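Local coordinates for regulatory protein SdiA (Escherichia coli, PDB 4LFU) that acts as a LuxR-type quorum-sensing receptor and transcription factor, binding acyl-homoserine lactone autoinducers of other bacteria and activating genes that include the ftsQAZ cell-division cluster, at residues A[24-27]-A[28-32]; A[108-112]-A[113-117]; A[204-208]-A[209-213]. All blocks are in the same frame, centred on the assembly; numbering follows the deposited sequence.

Overall arrangement
Following the chain from the N terminus, the three contacts come in series; none nests in or crosses another, and each joins directly consecutive residues. Contact 1 covers about two and a half turns near the start of helix 23-36 and closes no loop; it lies in the autoinducer-binding domain, whose antiparallel sheet this helix packs against. Contact 2 closes the C-terminal end of helix 104-112 and leads into strand 117-124 of the same sheet; its centre is about 24 Å from that of contact 1. Contact 3 forms the turn between helices 197-204 and 208-222 in the LuxR-type DNA-binding domain, its centre about 50 Å from that of contact 1 and 60 Å from that of contact 2.

Contact 1: residues A[24-27]-A[28-32]; sequences EEVY and HEIEL
Val26 and Ile30, one helical turn apart, make the apolar part of this contact: CG1 of Val26 lies 4.2 Å from CD1 of Ile30, methyl against methyl. Ile30 sends CG1 back beside its own backbone N (chi1 -71°), which lays the end of the chain over the preceding turn, with CG1 3.5 Å from Val26 O. Branched aliphatic residues suit this stripe because it is buried: both rest on Ser161 of helix 147-167. Tyr27 also points inward, and its ring stacks with that of Tyr60.

Four backbone hydrogen bonds join successive turns of the helix. His28 N gives the shortest, 2.8 Å to Glu24 O, and Glu31 N gives the straightest, 3.0 Å to Tyr27 O. Between them Ile30 N bonds to Val26 O, while Glu29 N bonds to Glu25 O at 3.2 Å.

Among the polar side chains, Glu24 and His28 merely touch. Glu24 bends at chi2 (69°), and its OE2 comes 3.9 Å from CB of His28, carboxylate and imidazole planes being 51° apart; both residues are exposed, which suits their polar ends. Glu25 and Glu29 find their strongest partners beyond these residues, in salt bridges to Arg19 and Arg16 respectively. Glu25 OE2 also bonds to Glu21 N and Thr22 OG1, and Glu29 OE2 to Gln33 NE2.

Chemically, this part of the helix divides its work: the backbone bonds fix the helical spacing, methyl groups and the tyrosine ring meet the domain interior, and two carboxylates are bound by arginines of helix 6-19. Those arginines would be expected to favour the ionised form of Glu25 and Glu29.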
loop_
_atom_site.group_PDB
_atom_site.type_symbol
_atom_site.label_atom_id
_atom_site.label_comp_id
_atom_site.label_asym_id
_atom_site.label_seq_id
_atom_site.Cartn_x
_atom_site.Cartn_y
_atom_site.Cartn_z
ATOM N N GLU A 24 -16.985 -1.006 -17.939
ATOM C CA GLU A 24 -17.654 -2.252 -18.380
ATOM C C GLU A 24 -16.710 -3.259 -19.041
ATOM O O GLU A 24 -16.894 -4.465 -18.877
ATOM C CB GLU A 24 -18.904 -1.971 -19.249
ATOM C CG GLU A 24 -19.329 -3.091 -20.284
ATOM C CD GLU A 24 -19.879 -4.417 -19.682
ATOM O OE1 GLU A 24 -20.000 -4.561 -18.433
ATOM O OE2 GLU A 24 -20.192 -5.337 -20.484
ATOM N N GLU A 25 -15.692 -2.775 -19.752
ATOM C CA GLU A 25 -14.681 -3.652 -20.355
ATOM C C GLU A 25 -13.852 -4.345 -19.289
ATOM O O GLU A 25 -13.431 -5.491 -19.469
ATOM C CB GLU A 25 -13.720 -2.865 -21.250
ATOM C CG GLU A 25 -14.227 -2.424 -22.620
ATOM C CD GLU A 25 -13.159 -1.588 -23.349
ATOM O OE1 GLU A 25 -12.155 -2.166 -23.834
ATOM O OE2 GLU A 25 -13.302 -0.352 -23.405
ATOM N N VAL A 26 -13.583 -3.626 -18.198
ATOM C CA VAL A 26 -12.866 -4.179 -17.037
ATOM C C VAL A 26 -13.729 -5.257 -16.358
ATOM O O VAL A 26 -13.265 -6.387 -16.137
ATOM C CB VAL A 26 -12.472 -3.054 -16.005
ATOM C CG1 VAL A 26 -11.808 -3.640 -14.810
ATOM C CG2 VAL A 26 -11.565 -2.000 -16.636
ATOM N N TYR A 27 -14.986 -4.910 -16.059
ATOM C CA TYR A 27 -15.914 -5.843 -15.410
ATOM C C TYR A 27 -16.214 -7.068 -16.255
ATOM O O TYR A 27 -16.217 -8.185 -15.747
ATOM C CB TYR A 27 -17.198 -5.154 -14.974
ATOM C CG TYR A 27 -16.959 -4.049 -13.988
ATOM C CD1 TYR A 27 -16.172 -4.252 -12.857
ATOM C CD2 TYR A 27 -17.529 -2.808 -14.172
ATOM C CE1 TYR A 27 -15.951 -3.218 -11.936
ATOM C CE2 TYR A 27 -17.316 -1.778 -13.272
ATOM C CZ TYR A 27 -16.527 -1.988 -12.158
ATOM O OH TYR A 27 -16.326 -0.951 -11.259
ATOM N N HIS A 28 -16.403 -6.862 -17.551
ATOM C CA HIS A 28 -16.664 -7.971 -18.462
ATOM C C HIS A 28 -15.500 -8.963 -18.521
ATOM O O HIS A 28 -15.720 -10.176 -18.546
ATOM C CB HIS A 28 -17.029 -7.462 -19.867
ATOM C CG HIS A 28 -17.311 -8.566 -20.837
ATOM N ND1 HIS A 28 -16.394 -8.975 -21.786
ATOM C CD2 HIS A 28 -18.388 -9.379 -20.973
ATOM C CE1 HIS A 28 -16.903 -9.985 -22.474
ATOM N NE2 HIS A 28 -18.110 -10.249 -22.000
ATOM N N GLU A 29 -14.270 -8.445 -18.536
ATOM C CA GLU A 29 -13.064 -9.275 -18.535
ATOM C C GLU A 29 -12.903 -10.068 -17.242
ATOM O O GLU A 29 -12.473 -11.220 -17.282
ATOM C CB GLU A 29 -11.816 -8.425 -18.815
ATOM C CG GLU A 29 -10.501 -9.213 -19.036
ATOM C CD GLU A 29 -10.595 -10.255 -20.158
ATOM O OE1 GLU A 29 -11.179 -9.943 -21.224
ATOM O OE2 GLU A 29 -10.086 -11.390 -19.977
ATOM N N ILE A 30 -13.240 -9.461 -16.098
ATOM C CA ILE A 30 -13.203 -10.171 -14.811
ATOM C C ILE A 30 -14.231 -11.296 -14.789
ATOM O O ILE A 30 -13.914 -12.404 -14.357
ATOM C CB ILE A 30 -13.432 -9.255 -13.595
ATOM C CG1 ILE A 30 -12.216 -8.346 -13.372
ATOM C CG2 ILE A 30 -13.754 -10.097 -12.338
ATOM C CD1 ILE A 30 -12.543 -7.109 -12.531
ATOM N N GLU A 31 -15.438 -11.009 -15.284
ATOM C CA GLU A 31 -16.486 -12.034 -15.437
ATOM C C GLU A 31 -16.034 -13.220 -16.307
ATOM O O GLU A 31 -16.160 -14.375 -15.902
ATOM C CB GLU A 31 -17.793 -11.440 -15.968
ATOM C CG GLU A 31 -18.916 -12.483 -16.021
ATOM C CD GLU A 31 -20.259 -11.906 -16.427
ATOM O OE1 GLU A 31 -21.242 -12.123 -15.677
ATOM O OE2 GLU A 31 -20.333 -11.230 -17.490
ATOM N N LEU A 32 -15.475 -12.919 -17.479
ATOM C CA LEU A 32 -14.896 -13.943 -18.364
ATOM C C LEU A 32 -13.794 -14.781 -17.714
ATOM O O LEU A 32 -13.773 -16.002 -17.875
ATOM C CB LEU A 32 -14.393 -13.300 -19.656
ATOM C CG LEU A 32 -14.321 -14.122 -20.951
ATOM C CD1 LEU A 32 -12.864 -14.375 -21.404
ATOM C CD2 LEU A 32 -15.164 -15.436 -20.910
#

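Contact 2: residues A[108-112]-A[113-117]; sequences EAARA and HGLRR
Arg111 O, near the end of helix 104-112, is gripped by several donors. The shortest protein bond comes from Arg116 NH1, 2.7 Å from Arg111 O on a lone pair in the carbonyl plane (169° at the hydrogen). A water also donates to this oxygen and accepts from Arg116 NH2, while Gly114 N adds a weak bond. NH1 of Arg116 has a second acceptor in Leu115 O.

Arg116 reaches back by folding at chi2 (-64°). Its guanidinium then lies flat on that of Arg111, centres 4.5 Å apart and planes at 12°. The like charges are close (Arg111 NH2 to Arg116 NE 3.8 Å); the two carbonyls and the water round Arg116 probably offset part of the cost.

His113 pairs with the previous turn: its ND1 donates to Ala109 O at 2.6 Å, in the ring plane, and the ring meets Trp67 edge-to-face. Ala110 O accepts from His113 N and Leu115 N, from opposite faces of its plane. Leu115 CD1 lies 4.0 Å from Ala110 CB, whose small methyl lets the leucine lie close to the helix.

Gly114 takes the positive phi of a Schellman motif, where a CB would press on the preceding carbonyl oxygen. The chain then enters strand 117-124, Arg116 and Arg117 facing Arg137 in a classic beta bulge. Carbonyls left without the next turn's amides are instead met by donors of the exit: backbone amides, an imidazole and a guanidinium.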
loop_
_atom_site.group_PDB
_atom_site.type_symbol
_atom_site.label_atom_id
_atom_site.label_comp_id
_atom_site.label_asym_id
_atom_site.label_seq_id
_atom_site.Cartn_x
_atom_site.Cartn_y
_atom_site.Cartn_z
ATOM N N GLU A 108 -24.943 -19.092 6.538
ATOM C CA GLU A 108 -26.256 -19.765 6.412
ATOM C C GLU A 108 -27.087 -19.222 5.276
ATOM O O GLU A 108 -27.607 -19.989 4.482
ATOM C CB GLU A 108 -27.066 -19.693 7.723
ATOM C CG GLU A 108 -26.474 -20.553 8.846
ATOM C CD GLU A 108 -27.283 -20.531 10.127
ATOM O OE1 GLU A 108 -28.500 -20.164 10.095
ATOM O OE2 GLU A 108 -26.690 -20.899 11.176
ATOM N N ALA A 109 -27.206 -17.896 5.192
ATOM C CA ALA A 109 -27.844 -17.250 4.040
ATOM C C ALA A 109 -27.196 -17.659 2.717
ATOM O O ALA A 109 -27.892 -18.004 1.785
ATOM C CB ALA A 109 -27.831 -15.733 4.202
ATOM N N ALA A 110 -25.866 -17.616 2.633
ATOM C CA ALA A 110 -25.162 -17.957 1.379
ATOM C C ALA A 110 -25.357 -19.412 0.935
ATOM O O ALA A 110 -25.656 -19.669 -0.227
ATOM C CB ALA A 110 -23.655 -17.618 1.472
ATOM N N ARG A 111 -25.156 -20.354 1.847
ATOM C CA ARG A 111 -25.377 -21.777 1.565
ATOM C C ARG A 111 -26.837 -22.121 1.233
ATOM O O ARG A 111 -27.084 -23.015 0.408
ATOM C CB ARG A 111 -24.917 -22.629 2.741
ATOM C CG ARG A 111 -23.415 -22.660 2.947
ATOM C CD ARG A 111 -23.067 -23.673 3.999
ATOM N NE ARG A 111 -23.396 -25.034 3.567
ATOM C CZ ARG A 111 -22.560 -25.856 2.930
ATOM N NH1 ARG A 111 -21.308 -25.488 2.640
ATOM N NH2 ARG A 111 -22.987 -27.059 2.576
ATOM N N ALA A 112 -27.788 -21.411 1.852
ATOM C CA ALA A 112 -29.227 -21.612 1.569
ATOM C C ALA A 112 -29.610 -21.129 0.170
ATOM O O ALA A 112 -30.589 -21.594 -0.396
ATOM C CB ALA A 112 -30.093 -20.924 2.618
ATOM N N HIS A 113 -28.843 -20.199 -0.397
ATOM C CA HIS A 113 -29.142 -19.709 -1.734
ATOM C C HIS A 113 -28.324 -20.421 -2.799
ATOM O O HIS A 113 -28.452 -20.137 -4.010
ATOM C CB HIS A 113 -28.959 -18.188 -1.794
ATOM C CG HIS A 113 -30.001 -17.442 -1.024
ATOM N ND1 HIS A 113 -29.983 -17.351 0.353
ATOM C CD2 HIS A 113 -31.118 -16.796 -1.431
ATOM C CE1 HIS A 113 -31.029 -16.655 0.756
ATOM N NE2 HIS A 113 -31.732 -16.304 -0.306
ATOM N N GLY A 114 -27.472 -21.342 -2.357
ATOM C CA GLY A 114 -26.772 -22.212 -3.288
ATOM C C GLY A 114 -25.272 -22.060 -3.408
ATOM O O GLY A 114 -24.657 -22.804 -4.162
ATOM N N LEU A 115 -24.673 -21.108 -2.693
ATOM C CA LEU A 115 -23.205 -20.958 -2.689
ATOM C C LEU A 115 -22.498 -22.063 -1.894
ATOM O O LEU A 115 -22.879 -22.379 -0.759
ATOM C CB LEU A 115 -22.766 -19.589 -2.139
ATOM C CG LEU A 115 -22.707 -18.312 -2.981
ATOM C CD1 LEU A 115 -22.021 -17.221 -2.159
ATOM C CD2 LEU A 115 -21.995 -18.509 -4.328
ATOM N N ARG A 116 -21.432 -22.603 -2.478
ATOM C CA ARG A 116 -20.659 -23.681 -1.835
ATOM C C ARG A 116 -19.167 -23.356 -1.640
ATOM O O ARG A 116 -18.574 -23.770 -0.663
ATOM C CB ARG A 116 -20.833 -25.018 -2.608
ATOM C CG ARG A 116 -22.281 -25.628 -2.561
ATOM C CD ARG A 116 -22.715 -26.032 -1.141
ATOM N NE ARG A 116 -24.084 -26.574 -1.077
ATOM C CZ ARG A 116 -25.173 -25.884 -0.718
ATOM N NH1 ARG A 116 -25.084 -24.603 -0.384
ATOM N NH2 ARG A 116 -26.369 -26.474 -0.698
ATOM N N ARG A 117 -18.574 -22.620 -2.575
ATOM C CA ARG A 117 -17.118 -22.471 -2.657
ATOM C C ARG A 117 -16.752 -21.091 -3.212
ATOM O O ARG A 117 -17.520 -20.488 -3.977
ATOM C CB ARG A 117 -16.496 -23.568 -3.564
ATOM C CG ARG A 117 -16.715 -25.050 -3.143
ATOM C CD ARG A 117 -15.859 -25.487 -1.941
ATOM N NE ARG A 117 -16.036 -26.911 -1.622
ATOM C CZ ARG A 117 -16.933 -27.422 -0.766
ATOM N NH1 ARG A 117 -17.789 -26.647 -0.105
ATOM N NH2 ARG A 117 -16.990 -28.737 -0.573
HETATM O O HOH W 1 -28.619 -24.898 -0.869
#

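Contact 3: residues A[204-208]-A[209-213]; sequences LSISE and NTVNF
Ile206 sits in the turn before helix 208-222, and its side chain can be traced outward against Thr210 and Val211. CB lies 4.2 Å from Thr210 CB. CG1, placed between the backbone N and the carbonyl carbon (chi1 48°), turns toward the new helix and stands 4.2 Å from Val211 CG2. At the tip, CD1 touches two methyls, Val211 CG2 at 3.8 Å and Thr210 CG2 at 3.9 Å. A long aliphatic chain suits this place, since it bridges from the turn to the first helical turn.

Ser207 is the N-cap. Its OG shares a 3.1 Å hydrogen bond with Thr210 OG1, a small hydroxyl being able to fold back over the helix start in this way. Its carbonyl O accepts from Val211 N at 3.2 Å. Next, Glu208 O receives Asn212 N at 2.9 Å. One water joins Glu208 OE1 to Asn212 ND2, while Asn212 OD1 bonds to Ser197 at the start of the preceding helix.

Ser205, with positive phi, ends helix 197-204 in a Schellman motif. Two helices joined by a short turn are consistent with the helix-turn-helix predicted for this LuxR-type domain; here Ser207 caps the second, probably the recognition helix.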
loop_
_atom_site.group_PDB
_atom_site.type_symbol
_atom_site.label_atom_id
_atom_site.label_comp_id
_atom_site.label_asym_id
_atom_site.label_seq_id
_atom_site.Cartn_x
_atom_site.Cartn_y
_atom_site.Cartn_z
ATOM N N LEU A 204 9.152 28.994 7.241
ATOM C CA LEU A 204 9.074 29.386 5.818
ATOM C C LEU A 204 9.368 30.872 5.546
ATOM O O LEU A 204 9.369 31.294 4.395
ATOM C CB LEU A 204 7.709 28.996 5.219
ATOM C CG LEU A 204 7.273 27.530 5.328
ATOM C CD1 LEU A 204 5.839 27.342 4.838
ATOM C CD2 LEU A 204 8.231 26.604 4.589
ATOM N N SER A 205 9.607 31.654 6.595
ATOM C CA SER A 205 9.875 33.095 6.458
ATOM C C SER A 205 8.730 33.846 5.755
ATOM O O SER A 205 8.958 34.654 4.851
ATOM C CB SER A 205 11.220 33.332 5.736
ATOM O OG SER A 205 12.273 32.648 6.397
ATOM N N ILE A 206 7.499 33.543 6.162
ATOM C CA ILE A 206 6.295 34.234 5.690
ATOM C C ILE A 206 5.485 34.674 6.921
ATOM O O ILE A 206 5.858 34.383 8.043
ATOM C CB ILE A 206 5.446 33.338 4.745
ATOM C CG1 ILE A 206 5.256 31.935 5.366
ATOM C CG2 ILE A 206 6.079 33.280 3.360
ATOM C CD1 ILE A 206 4.305 31.018 4.627
ATOM N N SER A 207 4.403 35.402 6.709
ATOM C CA SER A 207 3.551 35.830 7.802
ATOM C C SER A 207 2.501 34.754 8.164
ATOM O O SER A 207 2.214 33.853 7.381
ATOM C CB SER A 207 2.866 37.142 7.420
ATOM O OG SER A 207 1.891 36.917 6.422
ATOM N N GLU A 208 1.953 34.855 9.365
ATOM C CA GLU A 208 0.861 33.996 9.793
ATOM C C GLU A 208 -0.367 34.141 8.890
ATOM O O GLU A 208 -1.080 33.167 8.641
ATOM C CB GLU A 208 0.488 34.288 11.246
ATOM C CG GLU A 208 1.331 33.529 12.243
ATOM C CD GLU A 208 1.076 33.958 13.674
ATOM O OE1 GLU A 208 -0.033 33.669 14.182
ATOM O OE2 GLU A 208 1.992 34.570 14.293
ATOM N N ASN A 209 -0.592 35.360 8.401
ATOM C CA ASN A 209 -1.651 35.638 7.436
ATOM C C ASN A 209 -1.552 34.808 6.186
ATOM O O ASN A 209 -2.559 34.320 5.697
ATOM C CB ASN A 209 -1.637 37.107 7.043
ATOM C CG ASN A 209 -2.460 37.932 7.965
ATOM O OD1 ASN A 209 -3.695 37.924 7.887
ATOM N ND2 ASN A 209 -1.801 38.646 8.864
ATOM N N THR A 210 -0.334 34.676 5.671
ATOM C CA THR A 210 -0.049 33.854 4.499
ATOM C C THR A 210 -0.323 32.375 4.776
ATOM O O THR A 210 -0.986 31.710 3.963
ATOM C CB THR A 210 1.413 34.039 4.034
ATOM O OG1 THR A 210 1.648 35.429 3.757
ATOM C CG2 THR A 210 1.718 33.206 2.781
ATOM N N VAL A 211 0.189 31.878 5.912
ATOM C CA VAL A 211 -0.021 30.503 6.332
ATOM C C VAL A 211 -1.524 30.229 6.374
ATOM O O VAL A 211 -1.990 29.298 5.737
ATOM C CB VAL A 211 0.654 30.164 7.721
ATOM C CG1 VAL A 211 0.218 28.785 8.197
ATOM C CG2 VAL A 211 2.194 30.219 7.631
ATOM N N ASN A 212 -2.263 31.072 7.095
ATOM C CA ASN A 212 -3.702 30.918 7.292
ATOM C C ASN A 212 -4.495 31.104 6.012
ATOM O O ASN A 212 -5.557 30.493 5.852
ATOM C CB ASN A 212 -4.225 31.842 8.415
ATOM C CG ASN A 212 -3.504 31.607 9.755
ATOM O OD1 ASN A 212 -3.099 30.476 10.070
ATOM N ND2 ASN A 212 -3.316 32.674 10.531
ATOM N N PHE A 213 -3.990 31.955 5.121
ATOM C CA PHE A 213 -4.524 32.086 3.778
ATOM C C PHE A 213 -4.539 30.727 3.090
ATOM O O PHE A 213 -5.576 30.278 2.647
ATOM C CB PHE A 213 -3.665 33.079 2.972
ATOM C CG PHE A 213 -4.147 33.334 1.550
ATOM C CD1 PHE A 213 -5.501 33.598 1.273
ATOM C CD2 PHE A 213 -3.234 33.353 0.493
ATOM C CE1 PHE A 213 -5.931 33.852 -0.035
ATOM C CE2 PHE A 213 -3.661 33.615 -0.828
ATOM C CZ PHE A 213 -5.006 33.874 -1.079
HETATM O O HOH W 2 -2.733 32.064 13.498
#